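Local coordinates for protein catechol 2,3-dioxygenase (Pseudomonas sp. KL28, PDB 3HPY) that probably catalyses the iron-dependent, extradiol cleavage of catechol by dioxygen to 2-hydroxy-6-oxohexa-2,4-dienoate, and works as a homotetramer, at residues C[152-157]-C[199-204]; C[182-187]-C[284-289]; C[15-20]-C[260-265]; C[40-45]-C[99-104]. All coordinates share one frame; numbering follows the deposited sequence.

Overall arrangement
Contact 1 lies deepest, its centre about 5 Å from that of the chain, in the curled catalytic sheet that holds the iron; contacts 2, 3 and 4 sit about 21, 21 and 23 Å from it, centre to centre. Contact 4 closes first along the sequence, within the N-terminal domain. Contact 3 joins that domain to the catalytic one and encloses contacts 1 and 4 in its loop; it touches contact 4 where Leu19 packs on Gly41 and Val43. The segments of contact 2 alternate with those of contacts 1 and 3, and its centre is about 42 Å from that of contact 4. Contact 1 thus belongs to the site; the others lie farther out, within or between domains.

Contact 1: residues C[152-157]-C[199-204]; sequences LDHCLL and KVHDIA. With FE (Fe (III) ion), chain I; MCT (4-methylcatechol), chain J.
Leu157 CD2 meets Ile203 CD1 at 3.4 Å, unusually tight, as their side chains cross at nearly a right angle where parallel strands 151-159 and 203-207 run through the iron-holding C-terminal domain of the vicinal-oxygen-chelate fold. Cys155 SG rests against Ile203 CG1, and on the face that carries the substrate Leu156 CG touches Ala204 CB. Two backbone bonds join the strands: Ala204 N gives to Cys155 O, and Leu157 N to Ala204 O at 2.9 Å.

His154 NE2 binds the iron at 2.4 Å, with His216 and Glu267 completing the protein ligands and both catecholic oxygens chelating the metal. The His201 ring lies obliquely against that of His154, planes 47° apart, and its NE2 makes a weak bond to MCT O4 (3.2 Å). His154 ND1 donates to Asp153 OD2 at 2.7 Å, which, with the metal on NE2, helps fix the ring's rotation and probably makes the imidazole more electron-rich. A water donates to both Asp153 OD2 and His201 O. At the outer edge Lys199 sends NZ onto an in-plane lone pair of Asp153 O (2.9 Å) and into a salt bridge with OD1 (3.1 Å) of Asp202, whose OD2 is held by Cys196 N.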
loop_
_atom_site.group_PDB
_atom_site.type_symbol
_atom_site.label_atom_id
_atom_site.label_comp_id
_atom_site.label_asym_id
_atom_site.label_seq_id
_atom_site.Cartn_x
_atom_site.Cartn_y
_atom_site.Cartn_z
ATOM N N LEU C 152 -16.274 -0.819 14.505
ATOM C CA LEU C 152 -15.807 -0.698 15.882
ATOM C C LEU C 152 -15.162 -2.077 16.040
ATOM O O LEU C 152 -15.861 -3.086 16.109
ATOM C CB LEU C 152 -16.997 -0.543 16.843
ATOM C CG LEU C 152 -16.724 -0.690 18.347
ATOM C CD1 LEU C 152 -15.923 0.516 18.827
ATOM C CD2 LEU C 152 -18.038 -0.806 19.129
ATOM N N ASP C 153 -13.832 -2.128 16.057
ATOM C CA ASP C 153 -13.126 -3.407 16.146
ATOM C C ASP C 153 -13.097 -4.031 17.533
ATOM O O ASP C 153 -13.261 -5.240 17.680
ATOM C CB ASP C 153 -11.683 -3.252 15.668
ATOM C CG ASP C 153 -11.078 -4.562 15.246
ATOM O OD1 ASP C 153 -11.473 -5.060 14.164
ATOM O OD2 ASP C 153 -10.228 -5.100 15.995
ATOM N N HIS C 154 -12.863 -3.193 18.537
ATOM C CA HIS C 154 -12.779 -3.644 19.913
ATOM C C HIS C 154 -12.471 -2.464 20.815
ATOM O O HIS C 154 -12.582 -1.306 20.415
ATOM C CB HIS C 154 -11.646 -4.653 20.072
ATOM C CG HIS C 154 -10.296 -4.104 19.730
ATOM N ND1 HIS C 154 -9.835 -4.015 18.434
ATOM C CD2 HIS C 154 -9.298 -3.630 20.517
ATOM C CE1 HIS C 154 -8.610 -3.518 18.436
ATOM N NE2 HIS C 154 -8.262 -3.275 19.686
ATOM N N CYS C 155 -12.080 -2.783 22.047
ATOM C CA CYS C 155 -11.698 -1.780 23.026
ATOM C C CYS C 155 -10.776 -2.494 23.994
ATOM O O CYS C 155 -10.764 -3.727 24.060
ATOM C CB CYS C 155 -12.917 -1.213 23.765
ATOM S SG CYS C 155 -13.657 -2.311 25.009
ATOM N N LEU C 156 -9.977 -1.726 24.723
ATOM C CA LEU C 156 -9.060 -2.307 25.684
ATOM C C LEU C 156 -9.376 -1.668 27.025
ATOM O O LEU C 156 -9.301 -0.450 27.173
ATOM C CB LEU C 156 -7.615 -2.018 25.270
ATOM C CG LEU C 156 -6.477 -2.770 25.966
ATOM C CD1 LEU C 156 -5.169 -2.505 25.231
ATOM C CD2 LEU C 156 -6.358 -2.323 27.406
ATOM N N LEU C 157 -9.752 -2.500 27.992
ATOM C CA LEU C 157 -10.100 -2.024 29.321
ATOM C C LEU C 157 -9.011 -2.306 30.335
ATOM O O LEU C 157 -8.269 -3.283 30.221
ATOM C CB LEU C 157 -11.394 -2.677 29.811
ATOM C CG LEU C 157 -12.656 -2.552 28.960
ATOM C CD1 LEU C 157 -12.691 -1.203 28.245
ATOM C CD2 LEU C 157 -12.687 -3.697 27.979
ATOM N N LYS C 199 -11.436 -13.098 14.523
ATOM C CA LYS C 199 -10.647 -11.866 14.515
ATOM C C LYS C 199 -9.581 -12.057 15.605
ATOM O O LYS C 199 -9.772 -12.855 16.526
ATOM C CB LYS C 199 -11.521 -10.650 14.870
ATOM C CG LYS C 199 -12.568 -10.267 13.836
ATOM C CD LYS C 199 -13.613 -9.306 14.400
ATOM C CE LYS C 199 -12.985 -8.032 14.944
ATOM N NZ LYS C 199 -13.953 -7.188 15.683
ATOM N N VAL C 200 -8.464 -11.340 15.504
ATOM C CA VAL C 200 -7.398 -11.438 16.504
ATOM C C VAL C 200 -7.940 -11.143 17.903
ATOM O O VAL C 200 -7.450 -11.685 18.890
ATOM C CB VAL C 200 -6.228 -10.482 16.187
ATOM C CG1 VAL C 200 -5.224 -11.176 15.295
ATOM C CG2 VAL C 200 -6.748 -9.219 15.515
ATOM N N HIS C 201 -8.940 -10.270 17.985
ATOM C CA HIS C 201 -9.603 -9.968 19.255
ATOM C C HIS C 201 -10.776 -9.008 19.119
ATOM O O HIS C 201 -10.769 -8.084 18.296
ATOM C CB HIS C 201 -8.620 -9.417 20.285
ATOM C CG HIS C 201 -8.102 -8.054 19.956
ATOM N ND1 HIS C 201 -7.716 -7.697 18.683
ATOM C CD2 HIS C 201 -7.859 -6.978 20.741
ATOM C CE1 HIS C 201 -7.256 -6.460 18.696
ATOM N NE2 HIS C 201 -7.330 -6.000 19.933
ATOM N N ASP C 202 -11.794 -9.241 19.932
ATOM C CA ASP C 202 -12.965 -8.387 19.936
ATOM C C ASP C 202 -12.888 -7.483 21.159
ATOM O O ASP C 202 -13.558 -6.451 21.229
ATOM C CB ASP C 202 -14.228 -9.246 19.957
ATOM C CG ASP C 202 -14.467 -9.943 18.625
ATOM O OD1 ASP C 202 -15.017 -9.301 17.705
ATOM O OD2 ASP C 202 -14.072 -11.122 18.499
ATOM N N ILE C 203 -12.042 -7.869 22.111
ATOM C CA ILE C 203 -11.863 -7.102 23.333
ATOM C C ILE C 203 -10.605 -7.564 24.066
ATOM O O ILE C 203 -10.190 -8.724 23.939
ATOM C CB ILE C 203 -13.104 -7.250 24.261
ATOM C CG1 ILE C 203 -13.047 -6.218 25.393
ATOM C CG2 ILE C 203 -13.167 -8.664 24.824
ATOM C CD1 ILE C 203 -14.368 -6.076 26.157
ATOM N N ALA C 204 -9.984 -6.654 24.815
ATOM C CA ALA C 204 -8.777 -6.993 25.571
ATOM C C ALA C 204 -8.801 -6.309 26.928
ATOM O O ALA C 204 -9.474 -5.297 27.103
ATOM C CB ALA C 204 -7.522 -6.582 24.801
HETATM FE FE FE I . -6.465 -1.832 20.278
HETATM C C1 MCT J . -2.196 -4.104 21.715
HETATM C C2 MCT J . -3.097 -3.076 22.038
HETATM C C3 MCT J . -4.212 -2.847 21.199
HETATM O O3 MCT J . -5.069 -1.868 21.501
HETATM C C4 MCT J . -4.433 -3.646 20.044
HETATM O O4 MCT J . -5.514 -3.408 19.250
HETATM C C5 MCT J . -3.521 -4.688 19.720
HETATM C C6 MCT J . -2.404 -4.909 20.566
HETATM C C MCT J . -1.009 -4.350 22.592
HETATM O O HOH W 1 -9.251 -7.556 16.093
#

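Contact 2: residues C[182-187]-C[284-289]; sequences LSPDGD and WTYDNF
The two segments leave their parallel strands, 176-182 and 282-284, joined by one last backbone bond, Leu182 N to Trp284 O at 2.7 Å, with the donor almost on the axis of the carbonyl (173°). Past this point the pairing lapses: Leu182 O is 3.0 Å from Tyr286 N, but the angle is too poor for a hydrogen bond. Each segment then turns off on its own, 284-289 through a type I turn from Tyr286 to Phe289 closed by Phe289 N on Tyr286 O.

What carries the contact beyond the last bond is a proline lying over a tyrosine. Tyr286 holds CG anti to its backbone N (chi1 180°), which directs the ring to the other loop, and Pro184 comes over one face of it. CG of the proline stands 3.6 Å from the ring centroid, only 16° off the normal, a CH-pi contact, while CD touches Tyr286 CG at 3.5 Å. The approach is displaced to the CB end of the ring, away from its hydroxyl. On the bonded side, Leu182 CB lies 3.4 Å from Trp284 O, flanking the carbonyl that its own N-H engages.

This surface corner lies beside strand 189-195, whose Met190 is touched by Ser183 and Tyr286, and leads into helix 289-293; Asn135 of the second subunit hydrogen-bonds Thr285 N.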
loop_
_atom_site.group_PDB
_atom_site.type_symbol
_atom_site.label_atom_id
_atom_site.label_comp_id
_atom_site.label_asym_id
_atom_site.label_seq_id
_atom_site.Cartn_x
_atom_site.Cartn_y
_atom_site.Cartn_z
ATOM N N LEU C 182 2.564 -12.360 29.484
ATOM C CA LEU C 182 2.950 -12.986 30.748
ATOM C C LEU C 182 3.603 -11.964 31.663
ATOM O O LEU C 182 4.543 -11.274 31.267
ATOM C CB LEU C 182 3.939 -14.139 30.517
ATOM C CG LEU C 182 3.417 -15.526 30.130
ATOM C CD1 LEU C 182 2.575 -15.437 28.874
ATOM C CD2 LEU C 182 4.589 -16.463 29.916
ATOM N N SER C 183 3.099 -11.866 32.888
ATOM C CA SER C 183 3.659 -10.936 33.858
ATOM C C SER C 183 4.975 -11.530 34.369
ATOM O O SER C 183 5.262 -12.702 34.131
ATOM C CB SER C 183 2.679 -10.744 35.018
ATOM O OG SER C 183 2.419 -11.975 35.675
ATOM N N PRO C 184 5.798 -10.723 35.062
ATOM C CA PRO C 184 7.079 -11.199 35.597
ATOM C C PRO C 184 6.961 -12.637 36.118
ATOM O O PRO C 184 5.883 -13.056 36.549
ATOM C CB PRO C 184 7.367 -10.197 36.706
ATOM C CG PRO C 184 6.857 -8.926 36.114
ATOM C CD PRO C 184 5.533 -9.338 35.497
ATOM N N ASP C 185 8.060 -13.388 36.073
ATOM C CA ASP C 185 8.061 -14.785 36.520
ATOM C C ASP C 185 7.086 -15.016 37.683
ATOM O O ASP C 185 6.973 -14.188 38.590
ATOM C CB ASP C 185 9.481 -15.217 36.911
ATOM C CG ASP C 185 9.639 -16.726 36.952
ATOM O OD1 ASP C 185 9.085 -17.364 37.875
ATOM O OD2 ASP C 185 10.314 -17.277 36.051
ATOM N N GLY C 186 6.398 -16.155 37.651
ATOM C CA GLY C 186 5.396 -16.458 38.660
ATOM C C GLY C 186 4.162 -16.092 37.871
ATOM O O GLY C 186 3.303 -15.315 38.294
ATOM N N ASP C 187 4.119 -16.674 36.679
ATOM C CA ASP C 187 3.086 -16.435 35.692
ATOM C C ASP C 187 1.629 -16.315 36.083
ATOM O O ASP C 187 1.097 -17.038 36.928
ATOM C CB ASP C 187 3.216 -17.457 34.566
ATOM C CG ASP C 187 4.617 -17.502 33.987
ATOM O OD1 ASP C 187 5.216 -16.423 33.776
ATOM O OD2 ASP C 187 5.118 -18.619 33.738
ATOM N N TRP C 284 3.613 -13.628 25.204
ATOM C CA TRP C 284 4.713 -12.683 25.177
ATOM C C TRP C 284 5.268 -12.570 26.592
ATOM O O TRP C 284 4.505 -12.491 27.551
ATOM C CB TRP C 284 4.240 -11.311 24.689
ATOM C CG TRP C 284 3.920 -11.278 23.226
ATOM C CD1 TRP C 284 2.816 -11.800 22.613
ATOM C CD2 TRP C 284 4.745 -10.748 22.181
ATOM N NE1 TRP C 284 2.905 -11.632 21.252
ATOM C CE2 TRP C 284 4.078 -10.990 20.959
ATOM C CE3 TRP C 284 5.986 -10.094 22.158
ATOM C CZ2 TRP C 284 4.610 -10.599 19.723
ATOM C CZ3 TRP C 284 6.518 -9.705 20.924
ATOM C CH2 TRP C 284 5.825 -9.962 19.724
ATOM N N THR C 285 6.590 -12.592 26.722
ATOM C CA THR C 285 7.229 -12.472 28.030
ATOM C C THR C 285 7.137 -11.021 28.491
ATOM O O THR C 285 7.098 -10.107 27.666
ATOM C CB THR C 285 8.704 -12.870 27.961
ATOM O OG1 THR C 285 9.368 -12.054 26.990
ATOM C CG2 THR C 285 8.841 -14.324 27.565
ATOM N N TYR C 286 7.103 -10.807 29.804
ATOM C CA TYR C 286 7.003 -9.454 30.352
ATOM C C TYR C 286 8.168 -8.558 29.941
ATOM O O TYR C 286 7.965 -7.408 29.542
ATOM C CB TYR C 286 6.939 -9.494 31.886
ATOM C CG TYR C 286 6.841 -8.123 32.541
ATOM C CD1 TYR C 286 5.630 -7.431 32.586
ATOM C CD2 TYR C 286 7.963 -7.517 33.116
ATOM C CE1 TYR C 286 5.535 -6.173 33.189
ATOM C CE2 TYR C 286 7.880 -6.259 33.716
ATOM C CZ TYR C 286 6.665 -5.596 33.751
ATOM O OH TYR C 286 6.572 -4.357 34.350
ATOM N N ASP C 287 9.385 -9.084 30.046
ATOM C CA ASP C 287 10.571 -8.309 29.716
ATOM C C ASP C 287 10.559 -7.854 28.264
ATOM O O ASP C 287 11.068 -6.781 27.935
ATOM C CB ASP C 287 11.837 -9.127 30.015
ATOM C CG ASP C 287 12.201 -10.088 28.900
ATOM O OD1 ASP C 287 12.747 -9.629 27.873
ATOM O OD2 ASP C 287 11.942 -11.301 29.049
ATOM N N ASN C 288 9.947 -8.657 27.400
ATOM C CA ASN C 288 9.885 -8.339 25.977
ATOM C C ASN C 288 8.593 -7.634 25.575
ATOM O O ASN C 288 8.256 -7.551 24.398
ATOM C CB ASN C 288 10.041 -9.627 25.169
ATOM C CG ASN C 288 10.493 -9.371 23.751
ATOM O OD1 ASN C 288 9.684 -9.314 22.825
ATOM N ND2 ASN C 288 11.800 -9.205 23.573
ATOM N N PHE C 289 7.882 -7.088 26.542
ATOM C CA PHE C 289 6.624 -6.448 26.231
ATOM C C PHE C 289 6.726 -5.132 25.375
ATOM O O PHE C 289 5.757 -4.769 24.699
ATOM C CB PHE C 289 5.863 -6.345 27.568
ATOM C CG PHE C 289 4.548 -5.647 27.502
ATOM C CD1 PHE C 289 3.450 -6.154 26.764
ATOM C CD2 PHE C 289 4.423 -4.416 28.135
ATOM C CE1 PHE C 289 2.221 -5.426 26.689
ATOM C CE2 PHE C 289 3.230 -3.678 28.080
ATOM C CZ PHE C 289 2.121 -4.169 27.339
#

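Contact 3: residues C[15-20]-C[260-265]; sequences RVLNLE and DPSGNR
Ser262 is the centre of this interdomain contact: it stands at the third position of the type I turn 260-263 in the hairpin between strands 254-259 and 265-270 of the catalytic domain, and points at the end of strand 9-16 in the N-terminal domain. Its OG, anti to the carbonyl carbon (chi1 -55°), lodges against the corner where the strand stops. There it accepts from Leu17 N at 2.9 Å, a bent bond (142°), while Val16 CB lies 3.1 Å from the same oxygen. Leu17 turns its side chain toward the hairpin and lays CG alongside Ser262 CB (3.7 Å), so the serine is held between the flank of Val16 and the branch of Leu17. Val16 in turn crosses obliquely to Asp260, CG1 touching the carboxylate at OD2.

The turn is stiffened from within. Asp260 OD1 takes Ser262 N, forming an Asx turn, and Asn264 N at 2.6 Å, both from above the carboxylate plane; OD2 is bound instead by Tyr26 on helix 19-29. Gripped this way, the aspartate helps hold the turn that carries Ser262 and ties the hairpin to the first helix. Asn18 N-caps that helix through Glu21 N. Its carbonyl is linked back to the hairpin by a water, which donates to Asn18 O at 2.6 Å and lies 2.8 Å from Ser262 OG.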
loop_
_atom_site.group_PDB
_atom_site.type_symbol
_atom_site.label_atom_id
_atom_site.label_comp_id
_atom_site.label_asym_id
_atom_site.label_seq_id
_atom_site.Cartn_x
_atom_site.Cartn_y
_atom_site.Cartn_z
ATOM N N ARG C 15 -18.155 9.154 27.379
ATOM C CA ARG C 15 -18.511 10.499 27.803
ATOM C C ARG C 15 -17.417 11.517 27.483
ATOM O O ARG C 15 -16.240 11.259 27.689
ATOM C CB ARG C 15 -18.803 10.489 29.303
ATOM C CG ARG C 15 -17.897 9.567 30.113
ATOM C CD ARG C 15 -18.196 9.701 31.600
ATOM N NE ARG C 15 -17.157 9.122 32.449
ATOM C CZ ARG C 15 -17.076 7.837 32.778
ATOM N NH1 ARG C 15 -17.979 6.970 32.337
ATOM N NH2 ARG C 15 -16.083 7.420 33.551
ATOM N N VAL C 16 -17.816 12.669 26.961
ATOM C CA VAL C 16 -16.864 13.720 26.625
ATOM C C VAL C 16 -17.174 14.978 27.439
ATOM O O VAL C 16 -18.320 15.215 27.821
ATOM C CB VAL C 16 -16.916 14.072 25.121
ATOM C CG1 VAL C 16 -16.337 12.933 24.293
ATOM C CG2 VAL C 16 -18.342 14.348 24.707
ATOM N N LEU C 17 -16.144 15.773 27.707
ATOM C CA LEU C 17 -16.292 17.007 28.476
ATOM C C LEU C 17 -17.102 18.055 27.706
ATOM O O LEU C 17 -17.903 18.784 28.296
ATOM C CB LEU C 17 -14.914 17.576 28.810
ATOM C CG LEU C 17 -13.877 16.597 29.374
ATOM C CD1 LEU C 17 -12.516 17.275 29.465
ATOM C CD2 LEU C 17 -14.324 16.103 30.738
ATOM N N ASN C 18 -16.878 18.142 26.395
ATOM C CA ASN C 18 -17.597 19.096 25.555
ATOM C C ASN C 18 -18.273 18.356 24.411
ATOM O O ASN C 18 -17.624 17.927 23.454
ATOM C CB ASN C 18 -16.643 20.153 24.988
ATOM C CG ASN C 18 -17.378 21.290 24.289
ATOM O OD1 ASN C 18 -18.192 21.072 23.387
ATOM N ND2 ASN C 18 -17.086 22.514 24.703
ATOM N N LEU C 19 -19.587 18.219 24.515
ATOM C CA LEU C 19 -20.367 17.519 23.507
ATOM C C LEU C 19 -20.165 18.099 22.112
ATOM O O LEU C 19 -19.896 17.361 21.163
ATOM C CB LEU C 19 -21.849 17.569 23.875
ATOM C CG LEU C 19 -22.617 16.249 23.818
ATOM C CD1 LEU C 19 -24.074 16.500 24.177
ATOM C CD2 LEU C 19 -22.509 15.644 22.439
ATOM N N GLU C 20 -20.294 19.417 21.987
ATOM C CA GLU C 20 -20.134 20.075 20.693
ATOM C C GLU C 20 -18.840 19.735 19.989
ATOM O O GLU C 20 -18.850 19.369 18.816
ATOM C CB GLU C 20 -20.232 21.595 20.834
ATOM C CG GLU C 20 -21.640 22.113 20.680
ATOM C CD GLU C 20 -22.583 21.526 21.706
ATOM O OE1 GLU C 20 -23.769 21.317 21.365
ATOM O OE2 GLU C 20 -22.142 21.281 22.853
ATOM N N ASP C 260 -8.940 11.955 21.902
ATOM C CA ASP C 260 -9.998 12.796 21.417
ATOM C C ASP C 260 -9.986 14.059 22.297
ATOM O O ASP C 260 -9.330 14.099 23.341
ATOM C CB ASP C 260 -11.328 12.018 21.363
ATOM C CG ASP C 260 -12.092 12.010 22.665
ATOM O OD1 ASP C 260 -11.496 12.245 23.740
ATOM O OD2 ASP C 260 -13.315 11.741 22.595
ATOM N N PRO C 261 -10.658 15.126 21.849
ATOM C CA PRO C 261 -10.752 16.426 22.533
ATOM C C PRO C 261 -10.951 16.416 24.052
ATOM O O PRO C 261 -10.599 17.381 24.730
ATOM C CB PRO C 261 -11.903 17.115 21.805
ATOM C CG PRO C 261 -11.818 16.539 20.425
ATOM C CD PRO C 261 -11.550 15.082 20.679
ATOM N N SER C 262 -11.518 15.336 24.584
ATOM C CA SER C 262 -11.746 15.225 26.024
ATOM C C SER C 262 -10.693 14.339 26.682
ATOM O O SER C 262 -10.697 14.167 27.894
ATOM C CB SER C 262 -13.130 14.630 26.311
ATOM O OG SER C 262 -14.158 15.368 25.682
ATOM N N GLY C 263 -9.796 13.767 25.889
ATOM C CA GLY C 263 -8.779 12.906 26.465
ATOM C C GLY C 263 -9.068 11.415 26.350
ATOM O O GLY C 263 -8.331 10.587 26.884
ATOM N N ASN C 264 -10.145 11.061 25.662
ATOM C CA ASN C 264 -10.471 9.658 25.460
ATOM C C ASN C 264 -9.574 9.143 24.336
ATOM O O ASN C 264 -9.662 9.615 23.198
ATOM C CB ASN C 264 -11.929 9.500 25.039
ATOM C CG ASN C 264 -12.901 9.933 26.113
ATOM O OD1 ASN C 264 -13.845 10.683 25.844
ATOM N ND2 ASN C 264 -12.689 9.455 27.334
ATOM N N ARG C 265 -8.715 8.181 24.649
ATOM C CA ARG C 265 -7.831 7.604 23.648
ATOM C C ARG C 265 -8.621 6.679 22.721
ATOM O O ARG C 265 -9.486 5.917 23.167
ATOM C CB ARG C 265 -6.719 6.791 24.314
ATOM C CG ARG C 265 -5.764 6.138 23.317
ATOM C CD ARG C 265 -4.805 5.136 23.960
ATOM N NE ARG C 265 -3.778 5.753 24.801
ATOM C CZ ARG C 265 -3.721 5.615 26.122
ATOM N NH1 ARG C 265 -4.632 4.886 26.750
ATOM N NH2 ARG C 265 -2.744 6.186 26.813
HETATM O O HOH W 2 -15.253 16.807 23.604
#

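Contact 4: residues C[40-45]-C[99-104]; sequences QGRVYF and GEMLET
In the N-terminal domain of the vicinal-oxygen-chelate fold, the loop joining strands 93-96 and 107-111 folds over residues 40-44, leading into and along strand 43-46. Tyr44 CA and Leu102 CA are 8.1 Å apart, so that side chains bridge the two segments. Tyr44 is the main one. Its hydroxyl accepts from Leu102 N at 2.8 Å in an almost straight bond (174°) and is also bonded to Asp38, so the phenol is fixed at its tip by two partners. Leu102 folds back over one face of the ring: CB sits 3.8 Å from the centroid, displaced to the hydroxyl end, and CD1 reaches CE1. Met101, its chain bent at the sulfur, brings CE to the ring's edge at CE2 (3.7 Å). Backbone donor, face and edge together settle the ring in the bend of the loop, which is a type II turn from Met101 to Thr104.

Nearer the surface, Glu100 turns its carboxylate across two donors. Gln40 NE2 meets OE1 at 3.3 Å from above the carboxylate plane, the two planes 82° apart. Arg42 NH1 makes a weak, salt-bridged bond to OE2 at 3.3 Å and a second weak, more bent bond to Glu100 O (3.4 Å). Glu100 OE2 also forms a salt bridge with Arg107, and Arg42 NH2 donates to Gln13 OE1, so both groups have a second partner on a strand of the N-terminal sheet.

Met101 and Tyr44 both rest on Ile57 of strand 56-60, while Val43 and Phe45 point away from the loop and pack on helix 19-29.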
loop_
_atom_site.group_PDB
_atom_site.type_symbol
_atom_site.label_atom_id
_atom_site.label_comp_id
_atom_site.label_asym_id
_atom_site.label_seq_id
_atom_site.Cartn_x
_atom_site.Cartn_y
_atom_site.Cartn_z
ATOM N N GLN C 40 -31.941 12.512 25.977
ATOM C CA GLN C 40 -30.984 12.573 27.081
ATOM C C GLN C 40 -29.749 13.379 26.706
ATOM O O GLN C 40 -28.854 13.587 27.529
ATOM C CB GLN C 40 -30.550 11.167 27.481
ATOM C CG GLN C 40 -31.658 10.315 28.046
ATOM C CD GLN C 40 -31.191 8.915 28.363
ATOM O OE1 GLN C 40 -30.230 8.721 29.116
ATOM N NE2 GLN C 40 -31.866 7.922 27.788
ATOM N N GLY C 41 -29.698 13.820 25.454
ATOM C CA GLY C 41 -28.561 14.593 24.995
ATOM C C GLY C 41 -27.434 13.727 24.465
ATOM O O GLY C 41 -26.298 14.186 24.329
ATOM N N ARG C 42 -27.737 12.470 24.168
ATOM C CA ARG C 42 -26.718 11.571 23.644
ATOM C C ARG C 42 -26.810 11.549 22.127
ATOM O O ARG C 42 -27.906 11.538 21.566
ATOM C CB ARG C 42 -26.929 10.164 24.187
ATOM C CG ARG C 42 -27.151 10.118 25.675
ATOM C CD ARG C 42 -28.148 9.032 25.989
ATOM N NE ARG C 42 -27.522 7.800 26.449
ATOM C CZ ARG C 42 -28.176 6.649 26.586
ATOM N NH1 ARG C 42 -29.466 6.577 26.287
ATOM N NH2 ARG C 42 -27.553 5.581 27.055
ATOM N N VAL C 43 -25.661 11.553 21.460
ATOM C CA VAL C 43 -25.639 11.520 20.001
ATOM C C VAL C 43 -24.992 10.213 19.547
ATOM O O VAL C 43 -23.917 9.839 20.025
ATOM C CB VAL C 43 -24.888 12.743 19.424
ATOM C CG1 VAL C 43 -23.528 12.847 20.035
ATOM C CG2 VAL C 43 -24.789 12.633 17.919
ATOM N N TYR C 44 -25.670 9.518 18.638
ATOM C CA TYR C 44 -25.207 8.226 18.142
ATOM C C TYR C 44 -24.446 8.302 16.820
ATOM O O TYR C 44 -24.793 9.075 15.920
ATOM C CB TYR C 44 -26.396 7.267 17.979
ATOM C CG TYR C 44 -27.273 7.084 19.210
ATOM C CD1 TYR C 44 -28.033 8.142 19.717
ATOM C CD2 TYR C 44 -27.372 5.842 19.845
ATOM C CE1 TYR C 44 -28.869 7.969 20.817
ATOM C CE2 TYR C 44 -28.210 5.658 20.952
ATOM C CZ TYR C 44 -28.955 6.725 21.431
ATOM O OH TYR C 44 -29.783 6.551 22.517
ATOM N N PHE C 45 -23.418 7.463 16.717
ATOM C CA PHE C 45 -22.571 7.381 15.531
ATOM C C PHE C 45 -22.370 5.927 15.135
ATOM O O PHE C 45 -22.613 5.018 15.930
ATOM C CB PHE C 45 -21.182 7.960 15.805
ATOM C CG PHE C 45 -21.164 9.427 16.109
ATOM C CD1 PHE C 45 -21.196 9.882 17.426
ATOM C CD2 PHE C 45 -21.035 10.356 15.081
ATOM C CE1 PHE C 45 -21.089 11.240 17.711
ATOM C CE2 PHE C 45 -20.929 11.714 15.357
ATOM C CZ PHE C 45 -20.954 12.157 16.674
ATOM N N GLY C 99 -35.668 0.538 23.772
ATOM C CA GLY C 99 -36.028 1.915 23.531
ATOM C C GLY C 99 -35.207 2.878 24.368
ATOM O O GLY C 99 -35.063 4.036 23.996
ATOM N N GLU C 100 -34.665 2.411 25.495
ATOM C CA GLU C 100 -33.870 3.284 26.359
ATOM C C GLU C 100 -32.806 3.945 25.491
ATOM O O GLU C 100 -32.493 5.125 25.663
ATOM C CB GLU C 100 -33.228 2.478 27.495
ATOM C CG GLU C 100 -32.823 3.320 28.693
ATOM C CD GLU C 100 -31.566 4.120 28.443
ATOM O OE1 GLU C 100 -31.268 5.040 29.232
ATOM O OE2 GLU C 100 -30.867 3.819 27.455
ATOM N N MET C 101 -32.269 3.164 24.555
ATOM C CA MET C 101 -31.273 3.624 23.591
ATOM C C MET C 101 -32.000 3.697 22.247
ATOM O O MET C 101 -32.798 2.817 21.918
ATOM C CB MET C 101 -30.103 2.632 23.488
ATOM C CG MET C 101 -28.804 3.111 24.122
ATOM S SD MET C 101 -27.375 1.990 23.849
ATOM C CE MET C 101 -26.929 2.395 22.169
ATOM N N LEU C 102 -31.730 4.748 21.482
ATOM C CA LEU C 102 -32.360 4.933 20.179
ATOM C C LEU C 102 -32.202 3.711 19.277
ATOM O O LEU C 102 -31.128 3.104 19.203
ATOM C CB LEU C 102 -31.760 6.154 19.482
ATOM C CG LEU C 102 -32.669 7.339 19.183
ATOM C CD1 LEU C 102 -31.828 8.480 18.642
ATOM C CD2 LEU C 102 -33.733 6.937 18.187
ATOM N N GLU C 103 -33.294 3.361 18.603
ATOM C CA GLU C 103 -33.342 2.236 17.676
ATOM C C GLU C 103 -32.771 0.935 18.226
ATOM O O GLU C 103 -32.472 0.013 17.464
ATOM C CB GLU C 103 -32.617 2.616 16.387
ATOM C CG GLU C 103 -33.137 3.907 15.785
ATOM C CD GLU C 103 -34.629 3.860 15.501
ATOM O OE1 GLU C 103 -35.058 3.073 14.632
ATOM O OE2 GLU C 103 -35.379 4.612 16.155
ATOM N N THR C 104 -32.652 0.856 19.550
ATOM C CA THR C 104 -32.109 -0.328 20.205
ATOM C C THR C 104 -33.114 -1.138 21.024
ATOM O O THR C 104 -34.050 -0.591 21.627
ATOM C CB THR C 104 -30.960 0.056 21.134
ATOM O OG1 THR C 104 -30.100 0.975 20.450
ATOM C CG2 THR C 104 -30.165 -1.182 21.547
#